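Local coordinates for NADP-dependent alcohol dehydrogenase (PDB 2OUI), which probably catalyses the reversible, NADP-dependent oxidation of alcohols to aldehydes or ketones at a zinc-containing active site, at residues Cys204-Ala207 against Leu208-Ala212; Gly221-Val224 against Glu225-Leu228; Asp139-Pro142 against Glu143-Val146. The protein carries 1 engineered substitution. One frame throughout, in Å; residues are numbered along the deposited sequence.

Contact 1. Residues Cys204-Ala207 against Leu208-Ala212; sequences CDIA and LEYGA
Ala207 O takes two backbone hydrogen bonds where helix 201-209 comes to its end. Tyr210 N reaches Ala207 O at 3.0 Å from above the carbonyl plane, 64° out of it and away from a lone-pair direction, while Ala212 N, whose nitrogen is likewise 3.0 Å from Ala207 O, arrives from the opposite face. One acceptor thus holds both limbs of the turn that follows the helix. The bonds just before it are slacker: Leu208 N makes only a weak bond of 3.4 Å to Cys204 O, and Ile206 O is shared by weak bonds from Glu209 N and Tyr210 N as the regular helix gives out. Gly211 then turns the chain at a positive phi of 115°, a backbone shape that favours glycine.

Around this polar knot the side chains pack in two places. Ile206 sends CG2, the branch lying anti to its backbone N, alongside Tyr210, whose CE2 is 3.6 Å from that methyl; the two side chains point the same way, and the ring meets the methyl obliquely. Tyr210 OH is held at its far end by Asp315 O, and Leu180 and Met181 of helix 177-188 cover Ile206 and Tyr210, respectively. On another side Ala207 CB faces Ala212 CB at 4.0 Å, and both methyls rest on Ala196 of strand 194-197. Gly211 O also accepts from Lys313 NZ of a second subunit. The backbone turn at Gly211 is a Schellman motif, ending the helix of a beta-alpha-beta unit in the Rossmann-type nucleotide-binding fold, just ahead of strand 214-216.

Contact 2. Residues Gly221-Val224 against Glu225-Leu228; sequences GDIV and EQIL
Asp222 and Glu225 bring their carboxylates near each other at the start of helix 223-230, the two planes turned 57° apart. At the edge of the Asp222 group, OD1 accepts from Glu225 N at 3.0 Å through its anti lone pair, the one directed away from OD2, and the bond is fairly straight at 164°. The Asp222 side chain can make it because its CG stands anti to the backbone N (chi1 -174°), which swings the carboxylate forward over the first turn. Glu225 CG lies obliquely over one face of that carboxylate, 3.6 Å from Asp222 OD1, and also touches Asp222 CB; a bend at chi2 carries the glutamate's own carboxylate off to one side. Asp222 OD1 and Glu225 OE2 are 4.9 Å apart, a like-charged pair not in contact.

Behind the cap the helical bonds follow in order. Gln226 N donates to Asp222 O at 3.0 Å, Ile227 N to Ile223 O, and Leu228 N to Val224 O at 2.9 Å. Val224 CG1 and Leu228 CD1 lie side by side at 3.9 Å, one turn apart. Ile223 and Ile227 both lean on Ile216 and Val197 of the parallel sheet, whereas Ile223 and Val224 also meet Gln251 of helix 248-255, so the buried side of this helix is wedged between strands and a neighbouring helix.

Chemically this is an N-cap: an acidic side chain supplies an acceptor for the first-turn N-H of Glu225, which has no helical carbonyl before it to bond, and its negative charge probably interacts favourably with the amino end of the helix, which may partly offset the nearby like charge of Glu225.

Contact 3. Residues Asp139-Pro142 against Glu143-Val146; sequences DIKP and EDAV
Lys141 and Asp144 run side by side at the start of helix 142-145, joined through water rather than by direct contact of charges. Two waters donate to Asp144 OD2. The first stands 2.8 Å from OD2 of Asp144 and accepts from Lys141 N; the second is 2.7 Å from the same OD2 of Asp144 and accepts from Lys141 NZ. The ammonium and carboxylate remain 4.9 Å apart, measured from Lys141 NZ to Asp144 OD2, although the two side chains point the same way and the lysine chain, bent at chi2 and chi3, passes its CD 3.9 Å from Asp144 OD2.

The backbone bonds belong to the opening turn. Ala145 N donates to Lys141 O at 2.8 Å, and Val146 N to Pro142 O at 3.0 Å. Lys141 occupies the N-cap position, and Pro142 follows as the first helical residue, where its lack of an N-H costs no helical bond.

Apolar and flank contacts complete the turn. Ile140 CG2 meets Ala145 CB at 3.7 Å, while Ala306 and Ile309 of helix 298-310 also pack on Ile140. Glu143 turns back along the proline ring: a chi2 of 93° lays OE1 3.7 Å from Pro142 CD, with the two side chains pointing the same way. Its other oxygen, OE2, has a long, weak ion pair with Arg350, and Asp144 O accepts from Thr316 OG1, tying the turn to the chain near strand 320-325.

Spacing by water probably weakens the attraction between the opposite charges of Lys141 and Asp144, yet the two water bridges still tie the carboxylate of Asp144 to both the backbone and the side-chain end of Lys141.

All three contacts lie at helix ends. Contacts 1 and 2 share the Rossmann-type region, their centres about 19 Å apart, on successive helices joined by strand 214-216. Contact 3 precedes them in the chain; its centre is about 21 Å from that of contact 1 and about 38 Å from that of contact 2. The side chain of its Val146 is about 10 Å from the zinc bound by Cys37, His59 and Asp150, and so not in contact with the metal. A nitrate ion, probably from the crystallisation liquor, lies about 3 Å from the Cys204 side chain of contact 1, and such an anion may mark a pocket.

Contact 1. Residues Cys204-Ala207 against Leu208-Ala212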
# COMPACT_ATOMS: atom_id res chain seq x y z
N CYS A 204 22.85 23.97 -6.16
CA CYS A 204 22.54 24.21 -4.75
C CYS A 204 21.60 25.39 -4.55
O CYS A 204 20.62 25.30 -3.81
CB CYS A 204 23.84 24.45 -3.97
SG CYS A 204 24.94 22.97 -3.90
N ASP A 205 21.89 26.51 -5.21
CA ASP A 205 21.07 27.70 -5.05
C ASP A 205 19.64 27.39 -5.53
O ASP A 205 18.67 27.72 -4.85
CB ASP A 205 21.66 28.85 -5.88
CG ASP A 205 22.97 29.38 -5.32
OD1 ASP A 205 23.21 29.27 -4.08
OD2 ASP A 205 23.76 29.91 -6.13
N ILE A 206 19.53 26.72 -6.67
CA ILE A 206 18.21 26.37 -7.24
C ILE A 206 17.44 25.37 -6.36
O ILE A 206 16.20 25.44 -6.28
CB ILE A 206 18.31 25.89 -8.71
CG1 ILE A 206 18.84 27.01 -9.62
CG2 ILE A 206 16.94 25.37 -9.24
CD1 ILE A 206 17.98 28.30 -9.64
N ALA A 207 18.15 24.46 -5.70
CA ALA A 207 17.47 23.51 -4.81
C ALA A 207 16.67 24.23 -3.70
O ALA A 207 15.54 23.83 -3.39
CB ALA A 207 18.43 22.54 -4.23
N LEU A 208 17.25 25.29 -3.13
CA LEU A 208 16.56 26.12 -2.14
C LEU A 208 15.29 26.75 -2.72
O LEU A 208 14.32 26.99 -2.00
CB LEU A 208 17.48 27.20 -1.55
CG LEU A 208 18.60 26.70 -0.62
CD1 LEU A 208 19.49 27.86 -0.11
CD2 LEU A 208 18.02 25.95 0.54
N GLU A 209 15.26 27.00 -4.02
CA GLU A 209 14.04 27.56 -4.62
C GLU A 209 12.93 26.53 -4.82
O GLU A 209 11.77 26.90 -5.02
CB GLU A 209 14.35 28.28 -5.94
CG GLU A 209 15.25 29.49 -5.76
CD GLU A 209 15.38 30.35 -7.02
OE1 GLU A 209 14.68 30.09 -8.02
OE2 GLU A 209 16.18 31.32 -7.00
N TYR A 210 13.26 25.25 -4.75
CA TYR A 210 12.27 24.20 -5.01
C TYR A 210 11.78 23.51 -3.74
O TYR A 210 11.06 22.50 -3.80
CB TYR A 210 12.88 23.16 -5.94
CG TYR A 210 12.75 23.50 -7.42
CD1 TYR A 210 11.49 23.72 -8.00
CD2 TYR A 210 13.87 23.50 -8.24
CE1 TYR A 210 11.37 24.00 -9.39
CE2 TYR A 210 13.78 23.75 -9.60
CZ TYR A 210 12.55 24.01 -10.17
OH TYR A 210 12.52 24.24 -11.52
N GLY A 211 12.22 24.03 -2.60
CA GLY A 211 11.77 23.52 -1.31
C GLY A 211 12.84 22.87 -0.45
O GLY A 211 12.52 22.45 0.66
N ALA A 212 14.08 22.78 -0.93
CA ALA A 212 15.18 22.36 -0.00
C ALA A 212 15.28 23.33 1.16
O ALA A 212 15.09 24.54 1.00
CB ALA A 212 16.54 22.32 -0.70

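Contact 2. Residues Gly221-Val224 against Glu225-Leu228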
# COMPACT_ATOMS: atom_id res chain seq x y z
N GLY A 221 32.86 18.68 4.75
CA GLY A 221 33.14 17.44 5.48
C GLY A 221 32.25 16.30 5.02
O GLY A 221 31.32 16.49 4.23
N ASP A 222 32.52 15.10 5.54
CA ASP A 222 31.75 13.92 5.14
C ASP A 222 30.25 14.21 5.19
O ASP A 222 29.75 14.64 6.25
CB ASP A 222 32.08 12.75 6.07
CG ASP A 222 31.44 11.47 5.62
OD1 ASP A 222 30.29 11.23 6.05
OD2 ASP A 222 32.05 10.76 4.80
N ILE A 223 29.53 13.97 4.09
CA ILE A 223 28.11 14.32 4.02
C ILE A 223 27.22 13.51 4.97
O ILE A 223 26.21 14.03 5.47
CB ILE A 223 27.54 14.31 2.57
CG1 ILE A 223 27.59 12.91 1.95
CG2 ILE A 223 28.30 15.32 1.69
CD1 ILE A 223 26.33 12.14 2.10
N VAL A 224 27.58 12.25 5.22
CA VAL A 224 26.86 11.45 6.22
C VAL A 224 27.01 12.05 7.63
O VAL A 224 26.02 12.22 8.37
CB VAL A 224 27.27 9.95 6.16
CG1 VAL A 224 26.62 9.13 7.28
CG2 VAL A 224 26.94 9.34 4.78
N GLU A 225 28.25 12.35 8.01
CA GLU A 225 28.52 12.99 9.30
C GLU A 225 27.76 14.32 9.43
O GLU A 225 27.18 14.62 10.47
CB GLU A 225 30.02 13.19 9.50
CG GLU A 225 30.82 11.88 9.56
CD GLU A 225 30.57 11.06 10.83
OE1 GLU A 225 30.53 11.64 11.95
OE2 GLU A 225 30.44 9.82 10.71
N GLN A 226 27.72 15.10 8.35
CA GLN A 226 27.01 16.38 8.37
C GLN A 226 25.52 16.21 8.66
O GLN A 226 24.93 16.99 9.43
CB GLN A 226 27.18 17.08 7.03
CG GLN A 226 28.51 17.78 6.82
CD GLN A 226 28.45 18.68 5.59
OE1 GLN A 226 29.13 18.45 4.57
NE2 GLN A 226 27.61 19.70 5.66
N ILE A 227 24.90 15.23 8.02
CA ILE A 227 23.46 14.98 8.17
C ILE A 227 23.16 14.37 9.54
O ILE A 227 22.14 14.71 10.16
CB ILE A 227 22.91 14.14 7.00
CG1 ILE A 227 22.81 15.04 5.76
CG2 ILE A 227 21.53 13.52 7.35
CD1 ILE A 227 22.84 14.32 4.46
N LEU A 228 24.03 13.48 10.00
CA LEU A 228 23.87 12.93 11.36
C LEU A 228 24.03 14.00 12.43
O LEU A 228 23.28 14.01 13.41
CB LEU A 228 24.83 11.79 11.60
CG LEU A 228 24.55 10.51 10.81
CD1 LEU A 228 25.67 9.49 11.06
CD2 LEU A 228 23.17 9.92 11.14

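Contact 3. Residues Asp139-Pro142 against Glu143-Val146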
# COMPACT_ATOMS: atom_id res chain seq x y z
N ASP A 139 -1.22 26.77 -22.21
CA ASP A 139 -0.58 27.67 -21.24
C ASP A 139 0.82 27.19 -20.78
O ASP A 139 1.37 27.69 -19.78
CB ASP A 139 -1.51 27.92 -20.04
CG ASP A 139 -1.74 26.67 -19.18
OD1 ASP A 139 -1.47 25.53 -19.61
OD2 ASP A 139 -2.19 26.84 -18.03
N ILE A 140 1.40 26.21 -21.50
CA ILE A 140 2.76 25.75 -21.17
C ILE A 140 3.69 25.96 -22.37
O ILE A 140 3.39 25.52 -23.47
CB ILE A 140 2.81 24.27 -20.72
CG1 ILE A 140 1.83 24.02 -19.55
CG2 ILE A 140 4.23 23.89 -20.30
CD1 ILE A 140 1.89 22.61 -18.95
N LYS A 141 4.82 26.62 -22.13
CA LYS A 141 5.81 26.84 -23.19
C LYS A 141 6.46 25.52 -23.58
O LYS A 141 6.76 24.69 -22.70
CB LYS A 141 6.87 27.84 -22.74
CG LYS A 141 6.31 29.24 -22.53
CD LYS A 141 6.98 29.95 -21.39
CE LYS A 141 8.05 30.90 -21.86
NZ LYS A 141 8.40 31.80 -20.73
N PRO A 142 6.67 25.30 -24.88
CA PRO A 142 7.33 24.04 -25.25
C PRO A 142 8.59 23.74 -24.42
O PRO A 142 8.80 22.60 -24.02
CB PRO A 142 7.67 24.24 -26.73
CG PRO A 142 6.65 25.25 -27.21
CD PRO A 142 6.32 26.14 -26.04
N GLU A 143 9.41 24.76 -24.16
CA GLU A 143 10.67 24.56 -23.46
C GLU A 143 10.43 24.14 -22.01
O GLU A 143 11.15 23.28 -21.48
CB GLU A 143 11.52 25.83 -23.51
CG GLU A 143 11.92 26.23 -24.92
CD GLU A 143 10.96 27.24 -25.60
OE1 GLU A 143 9.75 27.27 -25.28
OE2 GLU A 143 11.45 27.99 -26.49
N ASP A 144 9.41 24.70 -21.38
CA ASP A 144 9.05 24.24 -20.02
C ASP A 144 8.45 22.84 -20.04
O ASP A 144 8.67 22.03 -19.13
CB ASP A 144 8.07 25.22 -19.36
CG ASP A 144 8.70 26.56 -19.03
OD1 ASP A 144 9.93 26.73 -19.21
OD2 ASP A 144 7.94 27.46 -18.60
N ALA A 145 7.66 22.54 -21.08
CA ALA A 145 7.00 21.24 -21.16
C ALA A 145 7.98 20.09 -21.42
O ALA A 145 7.70 18.95 -21.01
CB ALA A 145 5.92 21.25 -22.22
N VAL A 146 9.09 20.36 -22.11
CA VAL A 146 10.05 19.28 -22.43
C VAL A 146 10.72 18.72 -21.16
O VAL A 146 11.24 17.59 -21.15
CB VAL A 146 11.08 19.68 -23.51
CG1 VAL A 146 12.11 20.66 -22.97
CG2 VAL A 146 11.74 18.44 -24.09
O HOH W 1 5.17 27.56 -19.17
O HOH W 2 8.08 30.07 -18.00